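Local coordinates for protein alpha-fucosidase (Bifidobacterium bifidum, PDB 2EAB) that probably hydrolyses alpha-1,2-linked L-fucose residues of glycans by means of this catalytic domain, one piece of a longer bacterial protein, at residues A[47-53]-A[754-758]; A[54-58]-A[385-391]; A[76-80]-A[390-394]; A[382-386]-A[398-402]. One frame throughout, in Å; residues are numbered along the deposited sequence.

Contact 1 (A[47-53]-A[754-758]); sequences WQQTTLP and YANLF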
loop_
_atom_site.group_PDB
_atom_site.type_symbol
_atom_site.label_atom_id
_atom_site.label_comp_id
_atom_site.label_asym_id
_atom_site.label_seq_id
_atom_site.Cartn_x
_atom_site.Cartn_y
_atom_site.Cartn_z
ATOM N N TRP A 47 19.194 7.872 -8.518
ATOM C CA TRP A 47 17.849 8.400 -8.287
ATOM C C TRP A 47 17.146 7.667 -7.133
ATOM O O TRP A 47 16.644 8.295 -6.188
ATOM C CB TRP A 47 16.987 8.328 -9.563
ATOM C CG TRP A 47 15.557 8.684 -9.257
ATOM C CD1 TRP A 47 15.021 9.934 -9.196
ATOM C CD2 TRP A 47 14.498 7.777 -8.910
ATOM N NE1 TRP A 47 13.690 9.866 -8.849
ATOM C CE2 TRP A 47 13.346 8.553 -8.662
ATOM C CE3 TRP A 47 14.407 6.383 -8.806
ATOM C CZ2 TRP A 47 12.122 7.982 -8.295
ATOM C CZ3 TRP A 47 13.191 5.813 -8.437
ATOM C CH2 TRP A 47 12.067 6.614 -8.190
ATOM N N GLN A 48 17.104 6.341 -7.211
ATOM C CA GLN A 48 16.288 5.570 -6.267
ATOM C C GLN A 48 16.855 5.550 -4.857
ATOM O O GLN A 48 16.108 5.360 -3.897
ATOM C CB GLN A 48 16.058 4.134 -6.752
ATOM C CG GLN A 48 17.296 3.259 -6.733
ATOM C CD GLN A 48 16.991 1.801 -6.977
ATOM O OE1 GLN A 48 15.844 1.356 -6.861
ATOM N NE2 GLN A 48 18.026 1.036 -7.296
ATOM N N GLN A 49 18.167 5.748 -4.727
ATOM C CA GLN A 49 18.817 5.632 -3.419
ATOM C C GLN A 49 18.969 6.953 -2.677
ATOM O O GLN A 49 19.174 6.954 -1.460
ATOM C CB GLN A 49 20.184 4.941 -3.538
ATOM C CG GLN A 49 20.108 3.544 -4.132
ATOM C CD GLN A 49 21.259 2.636 -3.731
ATOM O OE1 GLN A 49 21.855 2.786 -2.657
ATOM N NE2 GLN A 49 21.556 1.664 -4.585
ATOM N N THR A 50 18.874 8.068 -3.396
ATOM C CA THR A 50 19.341 9.343 -2.840
ATOM C C THR A 50 18.389 10.538 -2.920
ATOM O O THR A 50 18.584 11.509 -2.192
ATOM C CB THR A 50 20.701 9.782 -3.456
ATOM O OG1 THR A 50 20.498 10.172 -4.814
ATOM C CG2 THR A 50 21.737 8.669 -3.404
ATOM N N THR A 51 17.385 10.493 -3.796
ATOM C CA THR A 51 16.520 11.654 -3.996
ATOM C C THR A 51 15.355 11.683 -3.006
ATOM O O THR A 51 15.002 10.663 -2.415
ATOM C CB THR A 51 15.998 11.743 -5.449
ATOM O OG1 THR A 51 15.160 10.614 -5.725
ATOM C CG2 THR A 51 17.161 11.791 -6.443
ATOM N N LEU A 52 14.763 12.859 -2.834
ATOM C CA LEU A 52 13.759 13.052 -1.794
ATOM C C LEU A 52 12.392 13.347 -2.396
ATOM O O LEU A 52 12.240 14.306 -3.150
ATOM C CB LEU A 52 14.199 14.144 -0.811
ATOM C CG LEU A 52 15.430 13.784 0.029
ATOM C CD1 LEU A 52 15.965 14.994 0.787
ATOM C CD2 LEU A 52 15.112 12.636 0.988
ATOM N N PRO A 53 11.400 12.488 -2.094
ATOM C CA PRO A 53 10.089 12.559 -2.718
ATOM C C PRO A 53 9.095 13.499 -2.049
ATOM O O PRO A 53 9.090 13.660 -0.823
ATOM C CB PRO A 53 9.585 11.121 -2.597
ATOM C CG PRO A 53 10.153 10.655 -1.305
ATOM C CD PRO A 53 11.500 11.334 -1.179
ATOM N N TYR A 754 17.351 2.354 1.580
ATOM C CA TYR A 754 18.338 3.205 0.933
ATOM C C TYR A 754 18.594 4.462 1.778
ATOM O O TYR A 754 17.910 4.697 2.784
ATOM C CB TYR A 754 17.886 3.584 -0.480
ATOM C CG TYR A 754 17.865 2.462 -1.506
ATOM C CD1 TYR A 754 18.859 1.478 -1.534
ATOM C CD2 TYR A 754 16.868 2.419 -2.486
ATOM C CE1 TYR A 754 18.841 0.466 -2.498
ATOM C CE2 TYR A 754 16.845 1.417 -3.456
ATOM C CZ TYR A 754 17.827 0.444 -3.454
ATOM O OH TYR A 754 17.788 -0.549 -4.412
ATOM N N ALA A 755 19.563 5.274 1.358
ATOM C CA ALA A 755 19.947 6.488 2.090
ATOM C C ALA A 755 18.816 7.504 2.232
ATOM O O ALA A 755 18.798 8.277 3.192
ATOM C CB ALA A 755 21.171 7.139 1.450
ATOM N N ASN A 756 17.886 7.499 1.275
ATOM C CA ASN A 756 16.695 8.349 1.313
ATOM C C ASN A 756 15.509 7.679 2.015
ATOM O O ASN A 756 14.376 8.156 1.919
ATOM C CB ASN A 756 16.293 8.747 -0.111
ATOM C CG ASN A 756 15.941 7.542 -0.982
ATOM O OD1 ASN A 756 16.011 6.396 -0.541
ATOM N ND2 ASN A 756 15.570 7.803 -2.230
ATOM N N LEU A 757 15.795 6.569 2.690
ATOM C CA LEU A 757 14.816 5.759 3.422
ATOM C C LEU A 757 13.731 5.115 2.558
ATOM O O LEU A 757 12.691 4.686 3.069
ATOM C CB LEU A 757 14.230 6.516 4.626
ATOM C CG LEU A 757 15.265 7.069 5.614
ATOM C CD1 LEU A 757 14.577 7.640 6.842
ATOM C CD2 LEU A 757 16.303 6.018 6.013
ATOM N N PHE A 758 13.978 5.030 1.252
ATOM C CA PHE A 758 13.159 4.173 0.401
ATOM C C PHE A 758 13.447 2.707 0.712
ATOM O O PHE A 758 14.601 2.272 0.755
ATOM C CB PHE A 758 13.435 4.420 -1.085
ATOM C CG PHE A 758 12.562 5.476 -1.733
ATOM C CD1 PHE A 758 11.425 5.998 -1.097
ATOM C CD2 PHE A 758 12.856 5.900 -3.027
ATOM C CE1 PHE A 758 10.623 6.961 -1.735
ATOM C CE2 PHE A 758 12.070 6.860 -3.669
ATOM C CZ PHE A 758 10.945 7.387 -3.025
HETATM O O HOH W 1 21.816 4.293 -0.358
#

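Contact 2 (A[54-58]-A[385-391]); sequences FGNGK and GSSRENS. With CA (calcium ion), chain C.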
loop_
_atom_site.group_PDB
_atom_site.type_symbol
_atom_site.label_atom_id
_atom_site.label_comp_id
_atom_site.label_asym_id
_atom_site.label_seq_id
_atom_site.Cartn_x
_atom_site.Cartn_y
_atom_site.Cartn_z
ATOM N N PHE A 54 8.238 14.086 -2.869
ATOM C CA PHE A 54 7.084 14.827 -2.391
ATOM C C PHE A 54 5.994 14.718 -3.452
ATOM O O PHE A 54 6.277 14.444 -4.622
ATOM C CB PHE A 54 7.445 16.294 -2.097
ATOM C CG PHE A 54 7.783 17.089 -3.321
ATOM C CD1 PHE A 54 6.814 17.872 -3.929
ATOM C CD2 PHE A 54 9.061 17.050 -3.876
ATOM C CE1 PHE A 54 7.105 18.604 -5.070
ATOM C CE2 PHE A 54 9.358 17.780 -5.025
ATOM C CZ PHE A 54 8.379 18.559 -5.619
ATOM N N GLY A 55 4.749 14.928 -3.050
ATOM C CA GLY A 55 3.649 14.836 -3.993
ATOM C C GLY A 55 2.344 15.305 -3.400
ATOM O O GLY A 55 2.254 15.571 -2.192
ATOM N N ASN A 56 1.332 15.414 -4.256
ATOM C CA ASN A 56 -0.017 15.767 -3.823
ATOM C C ASN A 56 -1.027 14.651 -4.100
ATOM O O ASN A 56 -2.229 14.896 -4.170
ATOM C CB ASN A 56 -0.471 17.091 -4.459
ATOM C CG ASN A 56 -0.707 16.982 -5.958
ATOM O OD1 ASN A 56 -0.520 15.926 -6.560
ATOM N ND2 ASN A 56 -1.132 18.083 -6.568
ATOM N N GLY A 57 -0.523 13.428 -4.255
ATOM C CA GLY A 57 -1.345 12.274 -4.615
ATOM C C GLY A 57 -1.505 12.087 -6.113
ATOM O O GLY A 57 -1.978 11.032 -6.559
ATOM N N LYS A 58 -1.124 13.107 -6.883
ATOM C CA LYS A 58 -1.338 13.111 -8.330
ATOM C C LYS A 58 -0.050 13.421 -9.086
ATOM O O LYS A 58 0.404 12.610 -9.889
ATOM C CB LYS A 58 -2.468 14.064 -8.708
ATOM C CG LYS A 58 -3.803 13.660 -8.094
ATOM C CD LYS A 58 -4.919 14.586 -8.488
ATOM C CE LYS A 58 -4.974 15.806 -7.593
ATOM N NZ LYS A 58 -6.023 16.731 -8.078
ATOM N N GLY A 385 1.744 11.699 0.220
ATOM C CA GLY A 385 2.316 12.098 -1.062
ATOM C C GLY A 385 1.799 11.349 -2.280
ATOM O O GLY A 385 1.790 11.896 -3.384
ATOM N N SER A 386 1.367 10.102 -2.091
ATOM C CA SER A 386 1.010 9.228 -3.224
ATOM C C SER A 386 -0.463 8.831 -3.345
ATOM O O SER A 386 -0.879 8.339 -4.395
ATOM C CB SER A 386 1.860 7.953 -3.207
ATOM O OG SER A 386 1.526 7.120 -2.112
ATOM N N SER A 387 -1.235 9.034 -2.281
ATOM C CA SER A 387 -2.595 8.515 -2.222
ATOM C C SER A 387 -3.502 9.486 -1.474
ATOM O O SER A 387 -3.625 9.421 -0.249
ATOM C CB SER A 387 -2.588 7.139 -1.543
ATOM O OG SER A 387 -3.874 6.544 -1.541
ATOM N N ARG A 388 -4.128 10.402 -2.204
ATOM C CA ARG A 388 -5.052 11.344 -1.576
ATOM C C ARG A 388 -6.491 11.003 -1.938
ATOM O O ARG A 388 -6.738 10.228 -2.864
ATOM C CB ARG A 388 -4.703 12.789 -1.950
ATOM C CG ARG A 388 -3.385 13.280 -1.356
ATOM C CD ARG A 388 -3.397 13.260 0.174
ATOM N NE ARG A 388 -4.454 14.098 0.750
ATOM C CZ ARG A 388 -4.320 15.386 1.062
ATOM N NH1 ARG A 388 -3.166 16.017 0.876
ATOM N NH2 ARG A 388 -5.355 16.043 1.576
ATOM N N GLU A 389 -7.440 11.585 -1.204
ATOM C CA GLU A 389 -8.868 11.333 -1.438
ATOM C C GLU A 389 -9.252 11.561 -2.887
ATOM O O GLU A 389 -10.116 10.861 -3.417
ATOM C CB GLU A 389 -9.740 12.231 -0.559
ATOM C CG GLU A 389 -9.598 11.981 0.917
ATOM C CD GLU A 389 -10.115 13.134 1.756
ATOM O OE1 GLU A 389 -11.347 13.352 1.769
ATOM O OE2 GLU A 389 -9.284 13.812 2.410
ATOM N N ASN A 390 -8.611 12.537 -3.523
ATOM C CA ASN A 390 -8.926 12.868 -4.903
ATOM C C ASN A 390 -7.914 12.360 -5.934
ATOM O O ASN A 390 -7.956 12.767 -7.093
ATOM C CB ASN A 390 -9.168 14.373 -5.058
ATOM C CG ASN A 390 -7.912 15.200 -4.836
ATOM O OD1 ASN A 390 -6.841 14.677 -4.519
ATOM N ND2 ASN A 390 -8.045 16.508 -5.002
ATOM N N SER A 391 -7.023 11.458 -5.526
ATOM C CA SER A 391 -6.172 10.756 -6.487
ATOM C C SER A 391 -7.036 9.947 -7.430
ATOM O O SER A 391 -8.054 9.371 -7.024
ATOM C CB SER A 391 -5.214 9.797 -5.782
ATOM O OG SER A 391 -4.221 10.492 -5.056
HETATM CA CA CA C . -1.887 8.123 -6.856
HETATM O O HOH W 2 -6.276 18.637 -6.098
HETATM O O HOH W 3 -8.233 15.010 -8.545
#

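Contact 3 (A[76-80]-A[390-394]); sequences EETLW and NSQLP. With CA (calcium ion), chain C.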
loop_
_atom_site.group_PDB
_atom_site.type_symbol
_atom_site.label_atom_id
_atom_site.label_comp_id
_atom_site.label_asym_id
_atom_site.label_seq_id
_atom_site.Cartn_x
_atom_site.Cartn_y
_atom_site.Cartn_z
ATOM N N GLU A 76 3.431 12.137 -12.980
ATOM C CA GLU A 76 1.990 12.275 -12.783
ATOM C C GLU A 76 1.381 10.869 -12.803
ATOM O O GLU A 76 1.709 10.047 -13.672
ATOM C CB GLU A 76 1.356 13.183 -13.842
ATOM C CG GLU A 76 0.024 13.820 -13.416
ATOM C CD GLU A 76 -1.209 12.987 -13.734
ATOM O OE1 GLU A 76 -2.317 13.388 -13.291
ATOM O OE2 GLU A 76 -1.079 11.953 -14.428
ATOM N N GLU A 77 0.479 10.618 -11.856
ATOM C CA GLU A 77 -0.013 9.269 -11.542
ATOM C C GLU A 77 -0.690 8.532 -12.698
ATOM O O GLU A 77 -0.759 7.304 -12.676
ATOM C CB GLU A 77 -0.980 9.323 -10.353
ATOM C CG GLU A 77 -2.205 10.185 -10.644
ATOM C CD GLU A 77 -3.364 10.010 -9.687
ATOM O OE1 GLU A 77 -4.287 10.849 -9.781
ATOM O OE2 GLU A 77 -3.376 9.058 -8.873
ATOM N N THR A 78 -1.215 9.269 -13.674
ATOM C CA THR A 78 -1.970 8.636 -14.755
ATOM C C THR A 78 -1.184 8.425 -16.045
ATOM O O THR A 78 -1.766 8.003 -17.047
ATOM C CB THR A 78 -3.290 9.390 -15.088
ATOM O OG1 THR A 78 -2.997 10.660 -15.689
ATOM C CG2 THR A 78 -4.142 9.597 -13.840
ATOM N N LEU A 79 0.123 8.694 -16.031
ATOM C CA LEU A 79 0.928 8.528 -17.243
ATOM C C LEU A 79 1.271 7.056 -17.419
ATOM O O LEU A 79 2.335 6.579 -17.021
ATOM C CB LEU A 79 2.175 9.418 -17.234
ATOM C CG LEU A 79 2.795 9.600 -18.627
ATOM C CD1 LEU A 79 1.932 10.506 -19.508
ATOM C CD2 LEU A 79 4.196 10.151 -18.528
ATOM N N TRP A 80 0.321 6.352 -18.027
ATOM C CA TRP A 80 0.324 4.907 -18.165
ATOM C C TRP A 80 0.173 4.524 -19.634
ATOM O O TRP A 80 -0.769 4.961 -20.294
ATOM C CB TRP A 80 -0.877 4.344 -17.394
ATOM C CG TRP A 80 -0.593 3.849 -16.011
ATOM C CD1 TRP A 80 -0.626 4.551 -14.835
ATOM C CD2 TRP A 80 -0.273 2.505 -15.668
ATOM N NE1 TRP A 80 -0.330 3.707 -13.780
ATOM C CE2 TRP A 80 -0.110 2.446 -14.270
ATOM C CE3 TRP A 80 -0.115 1.334 -16.420
ATOM C CZ2 TRP A 80 0.220 1.258 -13.607
ATOM C CZ3 TRP A 80 0.209 0.161 -15.769
ATOM C CH2 TRP A 80 0.377 0.132 -14.375
ATOM N N ASN A 390 -8.611 12.537 -3.523
ATOM C CA ASN A 390 -8.926 12.868 -4.903
ATOM C C ASN A 390 -7.914 12.360 -5.934
ATOM O O ASN A 390 -7.956 12.767 -7.093
ATOM C CB ASN A 390 -9.168 14.373 -5.058
ATOM C CG ASN A 390 -7.912 15.200 -4.836
ATOM O OD1 ASN A 390 -6.841 14.677 -4.519
ATOM N ND2 ASN A 390 -8.045 16.508 -5.002
ATOM N N SER A 391 -7.023 11.458 -5.526
ATOM C CA SER A 391 -6.172 10.756 -6.487
ATOM C C SER A 391 -7.036 9.947 -7.430
ATOM O O SER A 391 -8.054 9.371 -7.024
ATOM C CB SER A 391 -5.214 9.797 -5.782
ATOM O OG SER A 391 -4.221 10.492 -5.056
ATOM N N GLN A 392 -6.626 9.887 -8.689
ATOM C CA GLN A 392 -7.334 9.044 -9.638
ATOM C C GLN A 392 -6.982 7.570 -9.492
ATOM O O GLN A 392 -7.787 6.714 -9.843
ATOM C CB GLN A 392 -7.088 9.513 -11.068
ATOM C CG GLN A 392 -7.614 10.910 -11.333
ATOM C CD GLN A 392 -7.740 11.198 -12.803
ATOM O OE1 GLN A 392 -8.647 10.701 -13.462
ATOM N NE2 GLN A 392 -6.825 12.000 -13.329
ATOM N N LEU A 393 -5.786 7.284 -8.980
ATOM C CA LEU A 393 -5.296 5.919 -8.831
ATOM C C LEU A 393 -4.676 5.733 -7.452
ATOM O O LEU A 393 -4.163 6.690 -6.872
ATOM C CB LEU A 393 -4.271 5.596 -9.927
ATOM C CG LEU A 393 -4.859 5.490 -11.340
ATOM C CD1 LEU A 393 -3.771 5.499 -12.399
ATOM C CD2 LEU A 393 -5.757 4.269 -11.495
ATOM N N PRO A 394 -4.709 4.496 -6.926
ATOM C CA PRO A 394 -4.052 4.252 -5.651
ATOM C C PRO A 394 -2.544 4.293 -5.853
ATOM O O PRO A 394 -2.061 4.381 -6.999
ATOM C CB PRO A 394 -4.520 2.840 -5.280
ATOM C CG PRO A 394 -4.874 2.199 -6.562
ATOM C CD PRO A 394 -5.320 3.279 -7.489
HETATM CA CA CA C . -1.887 8.123 -6.856
HETATM O O HOH W 4 -4.546 12.747 -11.647
#

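Contact 4 (A[382-386]-A[398-402]); sequences LTIGS and QGIWS. With CA (calcium ion), chain C.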
loop_
_atom_site.group_PDB
_atom_site.type_symbol
_atom_site.label_atom_id
_atom_site.label_comp_id
_atom_site.label_asym_id
_atom_site.label_seq_id
_atom_site.Cartn_x
_atom_site.Cartn_y
_atom_site.Cartn_z
ATOM N N LEU A 382 4.586 9.137 3.017
ATOM C CA LEU A 382 4.541 8.629 1.647
ATOM C C LEU A 382 3.121 8.309 1.208
ATOM O O LEU A 382 2.820 8.368 0.012
ATOM C CB LEU A 382 5.456 7.414 1.473
ATOM C CG LEU A 382 6.960 7.703 1.543
ATOM C CD1 LEU A 382 7.722 6.393 1.627
ATOM C CD2 LEU A 382 7.444 8.547 0.352
ATOM N N THR A 383 2.253 7.981 2.169
ATOM C CA THR A 383 0.833 7.806 1.874
ATOM C C THR A 383 0.219 9.143 1.452
ATOM O O THR A 383 -0.472 9.227 0.437
ATOM C CB THR A 383 0.048 7.240 3.080
ATOM O OG1 THR A 383 0.657 6.032 3.547
ATOM C CG2 THR A 383 -1.388 6.936 2.687
ATOM N N ILE A 384 0.479 10.188 2.238
ATOM C CA ILE A 384 -0.008 11.526 1.912
ATOM C C ILE A 384 0.482 11.975 0.528
ATOM O O ILE A 384 -0.278 12.549 -0.245
ATOM C CB ILE A 384 0.396 12.559 2.996
ATOM C CG1 ILE A 384 -0.105 12.114 4.377
ATOM C CG2 ILE A 384 -0.125 13.955 2.639
ATOM C CD1 ILE A 384 0.498 12.899 5.532
ATOM N N GLY A 385 1.744 11.699 0.220
ATOM C CA GLY A 385 2.316 12.098 -1.062
ATOM C C GLY A 385 1.799 11.349 -2.280
ATOM O O GLY A 385 1.790 11.896 -3.384
ATOM N N SER A 386 1.367 10.102 -2.091
ATOM C CA SER A 386 1.010 9.228 -3.224
ATOM C C SER A 386 -0.463 8.831 -3.345
ATOM O O SER A 386 -0.879 8.339 -4.395
ATOM C CB SER A 386 1.860 7.953 -3.207
ATOM O OG SER A 386 1.526 7.120 -2.112
ATOM N N GLN A 398 5.596 1.908 -6.673
ATOM C CA GLN A 398 6.531 2.978 -6.342
ATOM C C GLN A 398 5.823 4.223 -5.811
ATOM O O GLN A 398 6.410 5.304 -5.756
ATOM C CB GLN A 398 7.421 3.303 -7.553
ATOM C CG GLN A 398 8.300 2.116 -7.928
ATOM C CD GLN A 398 9.235 2.361 -9.099
ATOM O OE1 GLN A 398 9.611 3.498 -9.397
ATOM N NE2 GLN A 398 9.649 1.283 -9.745
ATOM N N GLY A 399 4.575 4.047 -5.376
ATOM C CA GLY A 399 3.757 5.160 -4.911
ATOM C C GLY A 399 3.288 5.931 -6.124
ATOM O O GLY A 399 2.316 5.544 -6.779
ATOM N N ILE A 400 3.986 7.032 -6.402
ATOM C CA ILE A 400 3.869 7.753 -7.667
ATOM C C ILE A 400 5.241 8.122 -8.253
ATOM O O ILE A 400 5.299 8.794 -9.285
ATOM C CB ILE A 400 3.022 9.070 -7.554
ATOM C CG1 ILE A 400 3.607 10.038 -6.511
ATOM C CG2 ILE A 400 1.550 8.763 -7.326
ATOM C CD1 ILE A 400 2.990 11.422 -6.551
ATOM N N TRP A 401 6.328 7.689 -7.612
ATOM C CA TRP A 401 7.668 8.203 -7.928
ATOM C C TRP A 401 8.484 7.212 -8.740
ATOM O O TRP A 401 8.685 6.084 -8.312
ATOM C CB TRP A 401 8.414 8.584 -6.637
ATOM C CG TRP A 401 7.677 9.623 -5.847
ATOM C CD1 TRP A 401 7.661 10.962 -6.091
ATOM C CD2 TRP A 401 6.826 9.409 -4.712
ATOM N NE1 TRP A 401 6.864 11.606 -5.172
ATOM C CE2 TRP A 401 6.330 10.675 -4.320
ATOM C CE3 TRP A 401 6.428 8.273 -3.992
ATOM C CZ2 TRP A 401 5.472 10.841 -3.227
ATOM C CZ3 TRP A 401 5.572 8.439 -2.911
ATOM C CH2 TRP A 401 5.099 9.714 -2.543
ATOM N N SER A 402 8.970 7.639 -9.904
ATOM C CA SER A 402 9.796 6.780 -10.752
ATOM C C SER A 402 10.691 7.622 -11.642
ATOM O O SER A 402 10.373 8.769 -11.936
ATOM C CB SER A 402 8.933 5.876 -11.620
ATOM O OG SER A 402 8.270 6.646 -12.602
HETATM CA CA CA C . -1.887 8.123 -6.856
#

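Contact 1 (A[47-53]-A[754-758])
Gln48 crosses Tyr754 at a slant, its CD 3.5 Å from CE2 with the amide turned 53° against the ring; its amide itself is bonded to the backbone of Phe764 and Ala35. The carbonyl of Gln48 takes Asn756 ND2 at 3.0 Å, approached from above its plane, and also faces the edge of the Phe758 ring. Gln49 spreads over one face of Tyr754: CG sits 3.5 Å from the centroid in a CH-pi contact, and the extended chain leaves its amide stacked nearly parallel to the ring, with NE2 bonded to Asn45 OD1. A water joins Gln49 OE1 to the backbone N of Ala755, while Gln49 O accepts from Asn756 N. Beyond the helix, Thr51 O receives the same ND2 at 2.9 Å, in the carbonyl plane on a lone pair. Pro53 CG reaches Phe758 CE1 at 3.7 Å. OD1 of Asn756 accepts from Phe758 N (3.0 Å). An aspartate in place of Asn756 would probably leave the carbonyls of Gln48 and Thr51 facing an oxygen, without their shared donor. Asn756 thus forms an Asx turn overlapping the end of the type I turn 754-757, its amide fastening the loop to the passage from helix 42-50 into strand 52-55.

Contact 2 (A[54-58]-A[385-391])
Gly55 and Gly385 bring their CA atoms to 4.2 Å where the end of strand 52-55 meets the last turn of helix 365-386, and Gly57 N donates to Gly385 O at 2.9 Å. Gly57 has a positive phi, and a CB there would strike Ser391 OG and Arg388 CG. Ser391 OG, turned beside its own backbone N (chi1 -70°), does two jobs: it donates to Gly57 O at 2.8 Å and accepts Arg388 N nearly straight (163°). An alanine at Ser391 would probably leave Gly57 O without this donor and Arg388 N without its acceptor, and the turn of residues 388-391 less firmly held. Arg388 lays its CG 3.4 Å from Asn56 O, and its guanidinium, by NH1, forms a salt bridge with Asp326. Lys58 crosses Asn390 at about a right angle, and two waters join NZ to this residue, one at ND2 and one at its backbone O; Asn390 OD1 is bonded to Asn186 ND2. Ser386 O binds the calcium ion at 2.7 Å, and Gly57 also belongs to the metal site. The backbone oxygens of both segments thus turn toward one cation, whose charge would offset their repulsion.

Contact 3 (A[76-80]-A[390-394])
A calcium-bridged contact between two loops joins Glu77, in the loop after strand 69-76 of the N-terminal beta domain, to Gln392 and Leu393, in the loop that follows helix 365-386 of the catalytic domain. The two carboxylate oxygens of Glu77 grip successive backbone N-H groups. OE1 accepts Gln392 N at 2.8 Å, met on the syn side close to the carboxylate plane and nearly straight (160°). OE2 takes Leu393 N at 3.0 Å from above that plane and binds the calcium ion at 2.7 Å. With CG between the backbone N and the carbonyl carbon (chi1 61°) and the chain extended beyond it, the carboxylate is carried straight across to the other loop. Leu393 O supplies a further ligand, also 2.7 Å from the metal, and Ser386 O another. One water gathers Glu76 OE1, Glu77 OE1 and Gln392 NE2. Behind it Glu76 OE2 accepts both the hydroxyl and the backbone N of Thr78, steadying the turn that presents Glu77; the methyl CG2 of Thr78 lies against Gln392 NE2 at 3.6 Å. On the apolar side Leu393 CD1 approaches Trp80 CD1 (4.1 Å), and Phe419 meets the same indole. The metal and two N-H donors at its oxygens probably favour the ionised form of Glu77, and the two N-H bonds, one to each oxygen, with the metal on OE2 would hold the carboxylate against turning.

Contact 4 (A[382-386]-A[398-402])
Trp401 sets the six-membered end of its indole against the last turn of helix 365-386, at Leu382, Gly385 and Ser386. From CB the ring leaves with CG beside the backbone N (chi1 -59°), which aims the six-membered part at the helix. Along the five-membered part, NE1 is bonded to Phe54 O. CZ2 comes next, 3.8 Å from Gly385 C. At the tip, CH2 touches Ser386 CB at 3.7 Å and has Leu382 O at its edge in the ring plane, while CZ3 packs on Leu382 CD2 at 3.8 Å. Helix 365-386 belongs to the helical catalytic domain, an (alpha/alpha)6 barrel as in other family 95 glycoside hydrolases, and the loop of residues 398-402 folds back over its C-terminal end. Ile400 covers one face of the indole, CG1 standing over its centre 3.5 Å above the plane. Its CD1 goes on to Gly385 O at 3.4 Å, and CG2 lies 3.5 Å from the calcium ion without binding it. Ser386 OG donates to Leu382 O (2.8 Å). At Gly385 a CB would collide with CZ2, and the backbone of Gly399 passes Ser386 CB on a positive phi.

Contacts 2, 3 and 4 all touch one calcium ion: Ser386 is common to contacts 2 and 4, Ser391 to contacts 2 and 3, and the centres of these three lie about 7 to 10 Å apart. Lys58 O of contact 2 probably accepts from Glu77 N of contact 3 (2.8 Å), and Glu77 CB packs on Ile400 CG2 of contact 4 (4.0 Å). Contact 1 stands further off, its Pro53 side chain about 13 Å from the metal, yet it reaches contact 4 through Trp47 CH2, 3.4 Å from Trp401 O. Contacts 1, 2 and 3 each join the N-terminal beta domain to the catalytic domain, so all three lie on the boundary between the two.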